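PDB 3TXY: isochorismatase family protein family from Burkholderia thailandensis, which is of unknown function but belongs to the isochorismatase-like family of hydrolases and may cleave a small-molecule substrate. Local coordinates for the interface of chains A and B. Residues are numbered along the deposited sequence; one frame, centred on the assembly and turned at random. Chains: chain A/B, Isochorismatase family protein family.

Contact 1: the interface of chains A and B. Residues chain A 148, 151-153; chain B 71, 73-74.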
loop_
_atom_site.group_PDB
_atom_site.type_symbol
_atom_site.label_atom_id
_atom_site.label_comp_id
_atom_site.label_asym_id
_atom_site.label_seq_id
_atom_site.Cartn_x
_atom_site.Cartn_y
_atom_site.Cartn_z
ATOM N N TYR A 148 -4.524 2.922 -7.419
ATOM C CA TYR A 148 -5.024 1.762 -8.150
ATOM C C TYR A 148 -6.390 1.301 -7.586
ATOM O O TYR A 148 -7.341 1.084 -8.332
ATOM C CB TYR A 148 -3.975 0.653 -8.038
ATOM C CG TYR A 148 -4.402 -0.740 -8.406
ATOM C CD1 TYR A 148 -4.569 -1.101 -9.731
ATOM C CD2 TYR A 148 -4.578 -1.722 -7.422
ATOM C CE1 TYR A 148 -4.924 -2.388 -10.077
ATOM C CE2 TYR A 148 -4.946 -3.009 -7.766
ATOM C CZ TYR A 148 -5.117 -3.331 -9.094
ATOM O OH TYR A 148 -5.464 -4.610 -9.439
ATOM N N ASN A 151 -9.261 3.331 -8.582
ATOM C CA ASN A 151 -9.653 3.252 -9.992
ATOM C C ASN A 151 -8.984 4.274 -10.881
ATOM O O ASN A 151 -9.509 4.602 -11.951
ATOM C CB ASN A 151 -11.178 3.343 -10.171
ATOM C CG ASN A 151 -11.660 2.784 -11.501
ATOM O OD1 ASN A 151 -11.229 1.719 -11.930
ATOM N ND2 ASN A 151 -12.579 3.512 -12.161
ATOM N N TYR A 152 -7.814 4.754 -10.461
ATOM C CA TYR A 152 -6.973 5.610 -11.309
ATOM C C TYR A 152 -6.017 4.753 -12.120
ATOM O O TYR A 152 -5.500 3.740 -11.619
ATOM C CB TYR A 152 -6.144 6.578 -10.456
ATOM C CG TYR A 152 -6.997 7.618 -9.759
ATOM C CD1 TYR A 152 -7.454 8.740 -10.441
ATOM C CD2 TYR A 152 -7.329 7.491 -8.412
ATOM C CE1 TYR A 152 -8.267 9.683 -9.809
ATOM C CE2 TYR A 152 -8.110 8.445 -7.766
ATOM C CZ TYR A 152 -8.588 9.533 -8.472
ATOM O OH TYR A 152 -9.379 10.471 -7.835
ATOM N N ASN A 153 -5.778 5.160 -13.365
ATOM C CA ASN A 153 -4.685 4.594 -14.168
ATOM C C ASN A 153 -3.383 5.213 -13.667
ATOM O O ASN A 153 -3.210 6.442 -13.711
ATOM C CB ASN A 153 -4.873 4.877 -15.642
ATOM C CG ASN A 153 -6.163 4.310 -16.166
ATOM O OD1 ASN A 153 -6.321 3.085 -16.275
ATOM N ND2 ASN A 153 -7.104 5.192 -16.482
ATOM N N LEU B 71 -11.219 -4.254 -11.102
ATOM C CA LEU B 71 -10.501 -3.102 -11.685
ATOM C C LEU B 71 -10.093 -3.422 -13.107
ATOM O O LEU B 71 -9.668 -4.567 -13.412
ATOM C CB LEU B 71 -9.264 -2.721 -10.857
ATOM C CG LEU B 71 -9.601 -2.025 -9.533
ATOM C CD1 LEU B 71 -8.462 -2.175 -8.521
ATOM C CD2 LEU B 71 -9.922 -0.560 -9.767
ATOM N N VAL B 73 -8.341 -0.819 -14.831
ATOM C CA VAL B 73 -7.291 0.156 -15.078
ATOM C C VAL B 73 -6.127 -0.484 -15.846
ATOM O O VAL B 73 -5.890 -1.703 -15.773
ATOM C CB VAL B 73 -6.764 0.789 -13.760
ATOM C CG1 VAL B 73 -7.868 1.600 -13.108
ATOM C CG2 VAL B 73 -6.233 -0.278 -12.801
ATOM N N LYS B 74 -5.394 0.367 -16.552
ATOM C CA LYS B 74 -4.313 -0.064 -17.432
ATOM C C LYS B 74 -3.086 -0.470 -16.603
ATOM O O LYS B 74 -2.587 0.300 -15.780
ATOM C CB LYS B 74 -3.995 1.041 -18.453
ATOM C CG LYS B 74 -2.787 0.765 -19.341
ATOM C CD LYS B 74 -2.999 -0.350 -20.341
ATOM C CE LYS B 74 -1.682 -0.720 -21.003
ATOM N NZ LYS B 74 -1.880 -1.816 -21.985
HETATM O O HOH W 1 -3.434 1.685 -12.924
#
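B:Leu71 and B:Val73 lay their methyl groups against the C-terminal end of helix 136-149 of chain A and the turn that follows it. The apolar part centres on A:Tyr148. B:Leu71 CD1 sits over one face of the phenol ring, 3.7 Å from its centroid and displaced toward the rim near CZ, a CH-pi contact. The other branch, CD2, points to the turn, 3.4 Å from the backbone O of A:Tyr148, and also reaches A:Asn151 OD1; the two side chains run antiparallel. B:Val73 splits its branches in a similar manner: CG2 packs 3.6 Å from A:Tyr148 CD1, while CG1 leans toward A:Tyr152 O and the amide oxygen of A:Asn151. A:Tyr148 turns one ring face to B:Leu71 because its chi1 of 165° sends CG away from the backbone N, with B:Val73 CG2 by its CD1/CE1 rim.

The polar part is a side-chain-to-backbone bond. B:Lys74 N donates to A:Asn153 OD1 over 2.9 Å, nearly straight at 168° at the hydrogen and in the carbonyl plane of the amide. The same oxygen lies 3.3 Å from B:Val73 CA, so the amide is held close against the loop backbone. Water 1 adds a long, looser bridge between A:Tyr152 O and B:Lys74 O.

The patch fastens the extended 71-74 loop of one subunit onto the helix end and the start of strand 153-157 of the other, and would help hold the two copies together if this pairing is the biological one.

Contact 2: the interface of chains A and B. Residues chain A 108-110, 113, 142, 146; chain B 145, 149.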
loop_
_atom_site.group_PDB
_atom_site.type_symbol
_atom_site.label_atom_id
_atom_site.label_comp_id
_atom_site.label_asym_id
_atom_site.label_seq_id
_atom_site.Cartn_x
_atom_site.Cartn_y
_atom_site.Cartn_z
ATOM N N GLN A 108 1.841 10.894 6.733
ATOM C CA GLN A 108 2.283 9.485 6.724
ATOM C C GLN A 108 2.795 9.146 5.324
ATOM O O GLN A 108 2.972 10.057 4.516
ATOM C CB GLN A 108 1.170 8.538 7.153
ATOM C CG GLN A 108 0.049 8.422 6.133
ATOM C CD GLN A 108 -0.822 9.666 6.057
ATOM O OE1 GLN A 108 -1.283 10.165 7.083
ATOM N NE2 GLN A 108 -1.078 10.152 4.830
ATOM N N TRP A 109 3.015 7.852 5.031
ATOM C CA TRP A 109 3.639 7.433 3.772
ATOM C C TRP A 109 2.867 7.867 2.570
ATOM O O TRP A 109 3.347 8.693 1.781
ATOM C CB TRP A 109 3.826 5.926 3.710
ATOM C CG TRP A 109 4.789 5.345 4.711
ATOM C CD1 TRP A 109 5.471 5.989 5.736
ATOM C CD2 TRP A 109 5.121 3.928 4.865
ATOM N NE1 TRP A 109 6.224 5.091 6.458
ATOM C CE2 TRP A 109 6.047 3.839 5.993
ATOM C CE3 TRP A 109 4.771 2.778 4.193
ATOM C CZ2 TRP A 109 6.586 2.632 6.400
ATOM C CZ3 TRP A 109 5.310 1.569 4.612
ATOM C CH2 TRP A 109 6.204 1.499 5.685
ATOM N N GLY A 110 1.661 7.326 2.428
ATOM C CA GLY A 110 0.860 7.547 1.247
ATOM C C GLY A 110 0.177 8.891 1.234
ATOM O O GLY A 110 -0.083 9.486 2.288
ATOM N N THR A 113 -4.427 9.348 2.617
ATOM C CA THR A 113 -4.940 9.396 3.990
ATOM C C THR A 113 -4.776 10.803 4.598
ATOM O O THR A 113 -3.678 11.358 4.601
ATOM C CB THR A 113 -4.239 8.369 4.900
ATOM O OG1 THR A 113 -4.388 7.045 4.361
ATOM C CG2 THR A 113 -4.850 8.401 6.309
ATOM N N SER A 142 2.902 3.389 -1.684
ATOM C CA SER A 142 1.639 3.453 -0.938
ATOM C C SER A 142 0.601 4.292 -1.688
ATOM O O SER A 142 -0.586 3.939 -1.737
ATOM C CB SER A 142 1.855 4.015 0.460
ATOM O OG SER A 142 2.398 3.039 1.344
ATOM N N GLU A 146 -2.867 2.701 -3.393
ATOM C CA GLU A 146 -4.161 3.272 -3.076
ATOM C C GLU A 146 -4.840 3.863 -4.315
ATOM O O GLU A 146 -6.045 3.768 -4.453
ATOM C CB GLU A 146 -4.026 4.313 -1.959
ATOM C CG GLU A 146 -5.372 4.854 -1.513
ATOM C CD GLU A 146 -5.390 5.410 -0.086
ATOM O OE1 GLU A 146 -6.495 5.767 0.355
ATOM O OE2 GLU A 146 -4.341 5.497 0.593
ATOM N N ARG B 145 -0.216 -1.742 4.964
ATOM C CA ARG B 145 0.089 -0.346 4.703
ATOM C C ARG B 145 -1.051 0.605 5.076
ATOM O O ARG B 145 -0.843 1.624 5.716
ATOM C CB ARG B 145 0.432 -0.173 3.232
ATOM C CG ARG B 145 1.830 -0.665 2.890
ATOM C CD ARG B 145 2.091 -0.495 1.397
ATOM N NE ARG B 145 3.405 -0.990 0.993
ATOM C CZ ARG B 145 4.458 -0.241 0.667
ATOM N NH1 ARG B 145 4.395 1.085 0.666
ATOM N NH2 ARG B 145 5.586 -0.848 0.317
ATOM N N GLU B 149 -1.533 3.466 8.263
ATOM C CA GLU B 149 -1.926 4.871 8.048
ATOM C C GLU B 149 -3.179 5.244 8.828
ATOM O O GLU B 149 -3.376 6.425 9.176
ATOM C CB GLU B 149 -2.147 5.141 6.561
ATOM C CG GLU B 149 -0.848 4.985 5.803
ATOM C CD GLU B 149 -0.836 5.665 4.464
ATOM O OE1 GLU B 149 -1.766 6.434 4.135
ATOM O OE2 GLU B 149 0.172 5.445 3.759
HETATM O O HOH W 2 -2.493 7.271 1.535
HETATM O O HOH W 3 1.287 3.178 3.718
#
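B:Glu149 pushes its carboxylate into chain A, where both oxygens are gripped. OE1 accepts from the hydroxyl OG1 of A:Thr113 at 2.7 Å through its anti lone pair, and also meets water 2 at 2.8 Å. OE2 takes the backbone N of A:Gly110, likewise at 2.7 Å, on the syn side but 34° out of the carboxylate plane. A nearly straight B:Glu149 side chain (chi2 -160°) carries the acid into the 108-113 loop.

A:Gln108 crosses that side chain at about a right angle, its CG 3.3 Å from B:Glu149 CD. Its own amide braces the receiving loop: NE2 donates to A:Gly110 O, in the amide plane, and to A:Thr113 O, tilted from it. This second-shell tie probably positions the donors for the acid.

Water 2 also binds A:Thr113 N and A:Glu146 OE2. That oxygen lies 4.5 Å from B:Glu149 OE1, and the nearness of the two acids might raise the pKa of one of them, although the donors round B:Glu149 would work against this; water 2 bridges the pair.

Beside this, B:Arg145 NH1 donates to A:Ser142 OG at 2.9 Å, within 2° of the guanidinium plane. A:Ser142 OG is also linked through water 3 to B:Glu149 OE2.

The site lies where helix 136-149 of each chain faces the other, with the helix end of chain B set against the loop after strand 102-106 of chain A.

About 17 Å separates the C-alpha centres of contact 1 and contact 2, and helix 136-149 joins them: chain A supplies its end to contact 1 and its earlier turns to contact 2, where the same helix of chain B enters. Two-fold symmetry repeats each contact with the chains exchanged. Neighbouring residues 148 and 149 of one helix thus engage different parts of the partner, the 71-74 loop and the 108-113 loop. Two separate patches, one mainly apolar and one mainly polar, doubled by symmetry, would limit rotation of one subunit against the other, consistent with a dimer, though the crystal alone does not prove one in solution.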